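Local coordinates for toll-like receptor 13 (Mus musculus, PDB 4Z0C), which recognises and binds bacterial 23S rRNA and signals through MYD88 and TRAF6 to activate NF-kappa-B and the inflammatory response, at residues Glu323-Pro328 and Trp348-Asn353. Residues are numbered along the deposited sequence; the frame is centred on the assembly and turned at random.
Sequences EFNALP and WSSLQN. With NAG (2-acetamido-2-deoxy-beta-D-glucopyranose), chain G.
Neighbouring turns of the leucine-rich-repeat solenoid of the TLR13 ectodomain meet here, through loops at the ends of LRR 12 and LRR 13. N325 and S350 carry the polar part. The S350 hydroxyl donates to the backbone O of N325 (OG to O 3.0 Å). It arrives in the carbonyl plane, on a lone pair. Chi1 of 73° puts OG between its own N and carbonyl carbon, facing that oxygen. In return, S350 N donates to N325 OD1 at 3.1 Å. The N-H...O angle is 152°, and the donor sits above the plane of the N325 side-chain carbonyl, not on a lone pair. N325 is thus gripped at both backbone and side chain. Beside this pair, L351 turns its two methyls against 323-328. CD2 lies 3.9 Å from F324 CB, and CD1 rests against the carbonyls of F324 and L327.

Two type I turns, F324 to L327 and W348 to L351, set these groups in place. Helix 293-302 packs on F324 and L327 through I296 and A300. The indole of W348 meets the ring of F372, and its NE1 hydrogen-bonds to A371 O. At the C-terminal end of 348-353, N353 carries an N-linked glycan through ND2. The acetamide methyl C8 of its NAG reaches 3.7 Å from P328 O.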
# COMPACT_ATOMS: atom_id res chain seq x y z
N GLU A 323 -6.37 -31.74 -32.16
CA GLU A 323 -5.06 -32.19 -31.63
C GLU A 323 -5.13 -33.27 -30.55
O GLU A 323 -4.24 -34.12 -30.46
CB GLU A 323 -4.24 -31.00 -31.11
CG GLU A 323 -3.51 -30.22 -32.19
CD GLU A 323 -4.38 -29.19 -32.91
OE1 GLU A 323 -3.99 -28.77 -34.02
OE2 GLU A 323 -5.45 -28.81 -32.37
N PHE A 324 -6.15 -33.20 -29.71
CA PHE A 324 -6.23 -34.08 -28.55
C PHE A 324 -7.26 -35.17 -28.71
O PHE A 324 -7.44 -36.00 -27.82
CB PHE A 324 -6.50 -33.26 -27.27
CG PHE A 324 -5.39 -32.32 -26.92
CD1 PHE A 324 -4.28 -32.79 -26.23
CD2 PHE A 324 -5.45 -30.98 -27.29
CE1 PHE A 324 -3.23 -31.94 -25.91
CE2 PHE A 324 -4.41 -30.12 -26.98
CZ PHE A 324 -3.30 -30.60 -26.28
N ASN A 325 -7.94 -35.19 -29.86
CA ASN A 325 -9.08 -36.09 -30.02
C ASN A 325 -8.77 -37.58 -30.00
O ASN A 325 -9.64 -38.40 -29.69
CB ASN A 325 -9.96 -35.68 -31.20
CG ASN A 325 -10.73 -34.39 -30.93
OD1 ASN A 325 -10.89 -33.98 -29.77
ND2 ASN A 325 -11.21 -33.75 -31.99
N ALA A 326 -7.53 -37.95 -30.30
CA ALA A 326 -7.12 -39.35 -30.20
C ALA A 326 -6.64 -39.66 -28.78
O ALA A 326 -6.06 -40.72 -28.52
CB ALA A 326 -6.05 -39.68 -31.23
N LEU A 327 -6.88 -38.74 -27.86
CA LEU A 327 -6.52 -38.94 -26.46
C LEU A 327 -7.70 -38.85 -25.49
O LEU A 327 -7.61 -38.16 -24.48
CB LEU A 327 -5.42 -37.96 -26.06
CG LEU A 327 -4.00 -38.52 -26.11
CD1 LEU A 327 -2.93 -37.45 -25.99
CD2 LEU A 327 -3.81 -39.55 -24.99
N PRO A 328 -8.80 -39.57 -25.76
CA PRO A 328 -9.98 -39.41 -24.90
C PRO A 328 -9.78 -39.89 -23.46
O PRO A 328 -10.66 -39.69 -22.63
CB PRO A 328 -11.03 -40.28 -25.60
CG PRO A 328 -10.23 -41.35 -26.27
CD PRO A 328 -8.98 -40.67 -26.73
N TRP A 348 -10.31 -30.22 -28.45
CA TRP A 348 -10.54 -31.16 -27.36
C TRP A 348 -11.99 -31.61 -27.34
O TRP A 348 -12.59 -31.80 -26.27
CB TRP A 348 -10.16 -30.54 -26.02
CG TRP A 348 -10.70 -29.14 -25.78
CD1 TRP A 348 -11.93 -28.65 -26.12
CD2 TRP A 348 -9.99 -28.06 -25.18
NE1 TRP A 348 -12.04 -27.33 -25.76
CE2 TRP A 348 -10.86 -26.94 -25.18
CE3 TRP A 348 -8.71 -27.91 -24.64
CZ2 TRP A 348 -10.49 -25.71 -24.65
CZ3 TRP A 348 -8.34 -26.68 -24.12
CH2 TRP A 348 -9.23 -25.60 -24.14
N SER A 349 -12.55 -31.78 -28.52
CA SER A 349 -13.94 -32.20 -28.69
C SER A 349 -14.28 -33.51 -27.97
O SER A 349 -15.40 -33.70 -27.50
CB SER A 349 -14.24 -32.35 -30.18
OG SER A 349 -15.62 -32.17 -30.42
N SER A 350 -13.31 -34.41 -27.89
CA SER A 350 -13.57 -35.74 -27.35
C SER A 350 -13.06 -35.94 -25.90
O SER A 350 -13.12 -37.04 -25.36
CB SER A 350 -12.91 -36.78 -28.24
OG SER A 350 -11.50 -36.73 -28.07
N LEU A 351 -12.60 -34.86 -25.27
CA LEU A 351 -12.01 -34.97 -23.95
C LEU A 351 -13.07 -34.97 -22.85
O LEU A 351 -13.04 -34.13 -21.97
CB LEU A 351 -11.01 -33.83 -23.73
CG LEU A 351 -9.53 -34.20 -23.88
CD1 LEU A 351 -9.35 -35.14 -25.02
CD2 LEU A 351 -8.63 -33.00 -24.05
N GLN A 352 -13.99 -35.94 -22.90
CA GLN A 352 -15.10 -35.93 -21.95
C GLN A 352 -14.71 -36.47 -20.59
O GLN A 352 -15.52 -36.43 -19.66
CB GLN A 352 -16.34 -36.69 -22.46
CG GLN A 352 -17.09 -36.01 -23.62
CD GLN A 352 -16.93 -36.74 -24.94
OE1 GLN A 352 -16.91 -37.98 -24.99
NE2 GLN A 352 -16.81 -35.98 -26.03
N ASN A 353 -13.49 -36.96 -20.45
CA ASN A 353 -13.03 -37.41 -19.15
C ASN A 353 -12.10 -36.41 -18.45
O ASN A 353 -11.71 -36.62 -17.31
CB ASN A 353 -12.35 -38.79 -19.24
CG ASN A 353 -13.32 -39.95 -18.98
OD1 ASN A 353 -14.52 -39.75 -18.76
ND2 ASN A 353 -12.76 -41.17 -18.97
C1 NAG G . -13.71 -42.23 -18.69
C2 NAG G . -13.10 -43.49 -19.33
C3 NAG G . -13.89 -44.75 -18.93
C4 NAG G . -14.15 -44.79 -17.42
C5 NAG G . -14.74 -43.46 -16.92
C6 NAG G . -15.08 -43.40 -15.41
C7 NAG G . -11.86 -43.52 -21.46
C8 NAG G . -11.86 -43.15 -22.91
N2 NAG G . -13.00 -43.37 -20.78
O3 NAG G . -13.19 -45.92 -19.31
O4 NAG G . -15.03 -45.86 -17.14
O5 NAG G . -13.87 -42.41 -17.29
O6 NAG G . -14.00 -43.49 -14.49
O7 NAG G . -10.82 -43.95 -20.97